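Local coordinates for FOG-3 protein (Caenorhabditis elegans, PDB 5TD6) that binds RNA as a multimer and specifies sperm fate in the nematode germline, represented here by its BTG/Tob domain, at the interface of chains A and B. Residues are numbered along the deposited sequence; one frame, centred on the assembly and turned at random. Chains: chain A/B, FOG-3 protein.

Contact 1: the interface of chains A and B. Residues chain A 2, 37; chain B 124, 128-129, 132.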
ATOM      1  N   TYR A   2     -11.698   4.768  -0.557  1.00 29.80           N
ATOM      2  CA  TYR A   2     -10.849   4.259  -1.632  1.00 26.43           C
ATOM      3  C   TYR A   2      -9.428   3.975  -1.127  1.00 29.41           C
ATOM      4  O   TYR A   2      -8.806   2.981  -1.494  1.00 28.41           O
ATOM      5  CB  TYR A   2     -10.768   5.254  -2.782  1.00 31.67           C
ATOM      6  CG  TYR A   2     -12.091   5.612  -3.416  1.00 37.14           C
ATOM      7  CD1 TYR A   2     -13.015   4.630  -3.765  1.00 31.65           C
ATOM      8  CD2 TYR A   2     -12.414   6.936  -3.657  1.00 42.25           C
ATOM      9  CE1 TYR A   2     -14.242   4.975  -4.374  1.00 30.56           C
ATOM     10  CE2 TYR A   2     -13.614   7.287  -4.233  1.00 42.45           C
ATOM     11  CZ  TYR A   2     -14.521   6.312  -4.593  1.00 39.70           C
ATOM     12  OH  TYR A   2     -15.706   6.693  -5.164  1.00 42.04           O
ATOM     13  N   VAL A  37     -15.120  -2.312  -1.937  1.00 36.64           N
ATOM     14  CA  VAL A  37     -15.629  -0.947  -1.891  1.00 48.16           C
ATOM     15  C   VAL A  37     -17.161  -0.959  -1.839  1.00 52.34           C
ATOM     16  O   VAL A  37     -17.769  -0.084  -1.225  1.00 57.07           O
ATOM     17  CB  VAL A  37     -15.121  -0.098  -3.078  1.00 48.09           C
ATOM     18  CG1 VAL A  37     -15.871  -0.432  -4.364  1.00 54.00           C
ATOM     19  CG2 VAL A  37     -15.260   1.380  -2.758  1.00 59.50           C
TER
ATOM     20  N   VAL B 124     -15.163   1.964 -10.599  1.00 32.47           N
ATOM     21  CA  VAL B 124     -15.994   2.065  -9.409  1.00 33.40           C
ATOM     22  C   VAL B 124     -17.447   2.270  -9.821  1.00 30.42           C
ATOM     23  O   VAL B 124     -17.719   3.102 -10.674  1.00 29.82           O
ATOM     24  CB  VAL B 124     -15.553   3.226  -8.494  1.00 35.14           C
ATOM     25  CG1 VAL B 124     -16.473   3.316  -7.298  1.00 32.84           C
ATOM     26  CG2 VAL B 124     -14.079   3.048  -8.046  1.00 34.80           C
ATOM     27  N   VAL B 128     -21.695   4.100  -5.764  1.00 33.62           N
ATOM     28  CA  VAL B 128     -20.615   4.227  -4.778  1.00 43.88           C
ATOM     29  C   VAL B 128     -19.975   5.597  -4.931  1.00 39.34           C
ATOM     30  O   VAL B 128     -19.770   6.312  -3.952  1.00 35.99           O
ATOM     31  CB  VAL B 128     -19.549   3.103  -4.955  1.00 40.15           C
ATOM     32  CG1 VAL B 128     -18.285   3.374  -4.127  1.00 36.72           C
ATOM     33  CG2 VAL B 128     -20.158   1.757  -4.628  1.00 41.40           C
ATOM     34  N   VAL B 129     -19.713   5.979  -6.180  1.00 41.22           N
ATOM     35  CA  VAL B 129     -19.113   7.272  -6.476  1.00 42.30           C
ATOM     36  C   VAL B 129     -20.027   8.421  -6.038  1.00 45.92           C
ATOM     37  O   VAL B 129     -19.557   9.375  -5.432  1.00 44.73           O
ATOM     38  CB  VAL B 129     -18.761   7.405  -7.983  1.00 39.39           C
ATOM     39  CG1 VAL B 129     -18.261   8.791  -8.289  1.00 43.30           C
ATOM     40  CG2 VAL B 129     -17.703   6.391  -8.359  1.00 31.18           C
ATOM     41  N   ALA B 132     -20.050   8.554  -2.108  1.00 42.14           N
ATOM     42  CA  ALA B 132     -18.844   9.183  -1.580  1.00 49.78           C
ATOM     43  C   ALA B 132     -18.908  10.685  -1.765  1.00 51.39           C
ATOM     44  O   ALA B 132     -18.696  11.447  -0.821  1.00 47.18           O
ATOM     45  CB  ALA B 132     -17.611   8.625  -2.259  1.00 45.79           C
TER
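The phenol tip of A:Tyr2 presses against the backbone and valine branches of chain B, joining two copies of the FOG-3 BTG/Tob domain through an apolar patch. A:Tyr2 stands at the start of helix 2-13. Its CG is anti to its own carbonyl carbon (chi1 -59°), which sends the ring away from the helix towards chain B.

The tight part surrounds the far end of that ring. The phenol OH sits 3.7 Å from B:Val129 CA, close enough to touch the main chain of helix 126-135, and 3.8 Å from B:Val129 CG2; the two side chains meet at about a right angle. One turn further on, the methyl CB of B:Ala132 lies 4.0 Å from the same OH, and its small size lets the phenol approach the helix surface. B:Val124, in the loop ahead of this helix, supplies both branches to one ring carbon: its CG1 is 4.0 Å from A:Tyr2 CE1, and its CG2 is only slightly farther from that carbon. The hidden areas agree with this arrangement, since A:Tyr2 loses 81 Å² to the partner. No polar atom of chain B in this patch is close enough to the phenol to bond with it, so shape and burial carry its contact here.

The looser part lies beside it, where A:Val37 of helix 22-41 and B:Val128 meet through one methyl of each, A:Val37 CG2 to B:Val128 CG1 at 3.9 Å, whereas several groups converge on A:Tyr2. A:Val37 CG2 is anti to its backbone N and points towards B:Val128. Within chain A, A:Val37 CG2 also rests 4.1 Å from A:Tyr2 CE1, on the opposite side of the ring plane from B:Val124, and probably limits the ring's rotation.

Contact 2: the interface of chains A and B. Residues chain A 110-112; chain B 17-18, 22.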
ATOM      1  N   ILE A 110      -1.655  -1.884   8.686  1.00 32.19           N
ATOM      2  CA  ILE A 110      -1.393  -1.837   7.253  1.00 28.63           C
ATOM      3  C   ILE A 110      -1.382  -0.365   6.807  1.00 35.23           C
ATOM      4  O   ILE A 110      -0.533   0.046   6.024  1.00 30.42           O
ATOM      5  CB  ILE A 110      -2.446  -2.666   6.472  1.00 30.84           C
ATOM      6  CG1 ILE A 110      -2.215  -4.155   6.724  1.00 27.56           C
ATOM      7  CG2 ILE A 110      -2.420  -2.358   4.949  1.00 32.32           C
ATOM      8  CD1 ILE A 110      -3.423  -5.039   6.394  1.00 30.55           C
ATOM      9  N   TRP A 111      -2.329   0.420   7.314  1.00 34.00           N
ATOM     10  CA  TRP A 111      -2.418   1.839   6.973  1.00 34.19           C
ATOM     11  C   TRP A 111      -3.137   2.616   8.049  1.00 32.16           C
ATOM     12  O   TRP A 111      -4.147   2.168   8.584  1.00 30.76           O
ATOM     13  CB  TRP A 111      -3.141   2.065   5.633  1.00 27.40           C
ATOM     14  CG  TRP A 111      -3.134   3.550   5.201  1.00 36.86           C
ATOM     15  CD1 TRP A 111      -2.074   4.255   4.677  1.00 31.28           C
ATOM     16  CD2 TRP A 111      -4.233   4.484   5.271  1.00 33.51           C
ATOM     17  NE1 TRP A 111      -2.450   5.560   4.420  1.00 34.80           N
ATOM     18  CE2 TRP A 111      -3.764   5.726   4.776  1.00 31.81           C
ATOM     19  CE3 TRP A 111      -5.561   4.386   5.700  1.00 37.72           C
ATOM     20  CZ2 TRP A 111      -4.574   6.860   4.707  1.00 33.75           C
ATOM     21  CZ3 TRP A 111      -6.371   5.527   5.635  1.00 41.15           C
ATOM     22  CH2 TRP A 111      -5.874   6.740   5.136  1.00 39.33           C
ATOM     23  N   ILE A 112      -2.597   3.786   8.364  1.00 33.41           N
ATOM     24  CA  ILE A 112      -3.267   4.732   9.253  1.00 36.98           C
ATOM     25  C   ILE A 112      -3.206   6.104   8.595  1.00 39.73           C
ATOM     26  O   ILE A 112      -2.143   6.552   8.163  1.00 40.46           O
ATOM     27  CB  ILE A 112      -2.623   4.771  10.662  1.00 31.66           C
ATOM     28  CG1 ILE A 112      -2.896   3.459  11.401  1.00 36.21           C
ATOM     29  CG2 ILE A 112      -3.138   5.979  11.482  1.00 32.82           C
ATOM     30  CD1 ILE A 112      -2.260   3.368  12.777  1.00 44.00           C
TER
ATOM     31  N   PHE B  17       3.572   3.627  11.575  1.00 32.69           N
ATOM     32  CA  PHE B  17       2.158   3.649  11.971  1.00 39.93           C
ATOM     33  C   PHE B  17       1.988   3.112  13.369  1.00 40.64           C
ATOM     34  O   PHE B  17       2.481   2.028  13.677  1.00 35.94           O
ATOM     35  CB  PHE B  17       1.281   2.821  11.019  1.00 35.40           C
ATOM     36  CG  PHE B  17       1.170   3.388   9.630  1.00 37.92           C
ATOM     37  CD1 PHE B  17       1.093   4.753   9.426  1.00 40.83           C
ATOM     38  CD2 PHE B  17       1.140   2.543   8.530  1.00 34.02           C
ATOM     39  CE1 PHE B  17       0.984   5.273   8.146  1.00 40.23           C
ATOM     40  CE2 PHE B  17       1.035   3.049   7.244  1.00 35.64           C
ATOM     41  CZ  PHE B  17       0.964   4.418   7.045  1.00 35.79           C
ATOM     42  N   GLY B  18       1.301   3.874  14.213  1.00 46.10           N
ATOM     43  CA  GLY B  18       1.050   3.459  15.578  1.00 41.78           C
ATOM     44  C   GLY B  18       2.151   3.793  16.575  1.00 46.00           C
ATOM     45  O   GLY B  18       1.963   3.614  17.771  1.00 51.15           O
ATOM     46  N   ARG B  22      -0.563  10.254  14.104  1.00 43.26           N
ATOM     47  CA  ARG B  22      -1.108  10.245  12.749  1.00 49.99           C
ATOM     48  C   ARG B  22      -0.711  11.463  11.911  1.00 51.95           C
ATOM     49  O   ARG B  22      -0.338  11.349  10.736  1.00 46.55           O
ATOM     50  CB  ARG B  22      -2.640  10.166  12.828  1.00 60.48           C
ATOM     51  CG  ARG B  22      -3.374  10.342  11.499  1.00 71.79           C
ATOM     52  CD  ARG B  22      -4.824  10.808  11.698  1.00 85.19           C
ATOM     53  NE  ARG B  22      -5.450  10.232  12.892  1.00 99.40           N
ATOM     54  CZ  ARG B  22      -5.949  10.945  13.905  1.00105.79           C
ATOM     55  NH1 ARG B  22      -5.901  12.273  13.882  1.00103.91           N
ATOM     56  NH2 ARG B  22      -6.497  10.331  14.950  1.00108.46           N
TER
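The peptide joining A:Trp111 to A:Ile112, both extended in strand 106-112, passes over one face of the B:Phe17 ring, while B:Gly18 turns its chain away with a positive phi of 86°. A:Ile110, just before, departs from the extended form and directs its carbonyl towards the same ring. The strand belongs to the BTG/Tob domain of one FOG-3 copy and the loop to the other.

B:Phe17 has CG anti to its carbonyl carbon (chi1 -67°), which lifts the ring out of the loop and against the strand. The backbone nitrogen of A:Ile112 stands 3.7 Å above the ring plane, so the peptide nitrogen sits over the ring centre, the peptide plane being steeply tilted to the phenyl. Two carbonyls flank it. The O of A:Ile112 lies 3.4 Å from B:Phe17 CE1, well above the ring plane, a contact of packing. The O of A:Ile110 lies 3.6 Å from B:Phe17 CE2, beyond the rim at the CE2 edge, on the same face as the peptide.

The indole of A:Trp111 meets the phenyl edge-to-face: the planes of its five-membered ring and the phenyl are turned by 76°, and its CD1 comes 3.9 Å from B:Phe17 CZ. The side chains of A:Ile112 and B:Phe17 run antiparallel alongside one another, with A:Ile112 CB 3.9 Å from B:Phe17 CD1. The 69 Å² hidden on A:Ile112 and 59 Å² on B:Phe17 mark this pair as the centre of the patch. An alanine in place of B:Phe17 would probably open a gap beneath the A:Trp111-A:Ile112 peptide and leave the indole without its aromatic partner.

B:Arg22 is poorly ordered and borders A:Ile112 loosely through its aliphatic stem. On the loop side, the terminal methyl CD1 of A:Ile112 touches B:Phe17 CB at 4.0 Å and stops 3.9 Å from the backbone N of B:Gly18.

The C-alpha centres of contact 1 and contact 2 lie about 22 Å apart, and the two share no residue. Helix 22-41 serves both from opposite copies: chain A brings its later part to contact 1, chain B its first residue to contact 2. Contact 1 sets chain B's C-terminal helix 126-135 against chain A, whereas contact 2 sets a chain A strand against a chain B loop. Two-fold symmetry repeats the interface with the chains exchanged, although chain A lacks a modelled helix 126-135 and shows contact 1's twin incompletely. The pairing may be one joint of the FOG-3 multimer, which the dimer alone does not show.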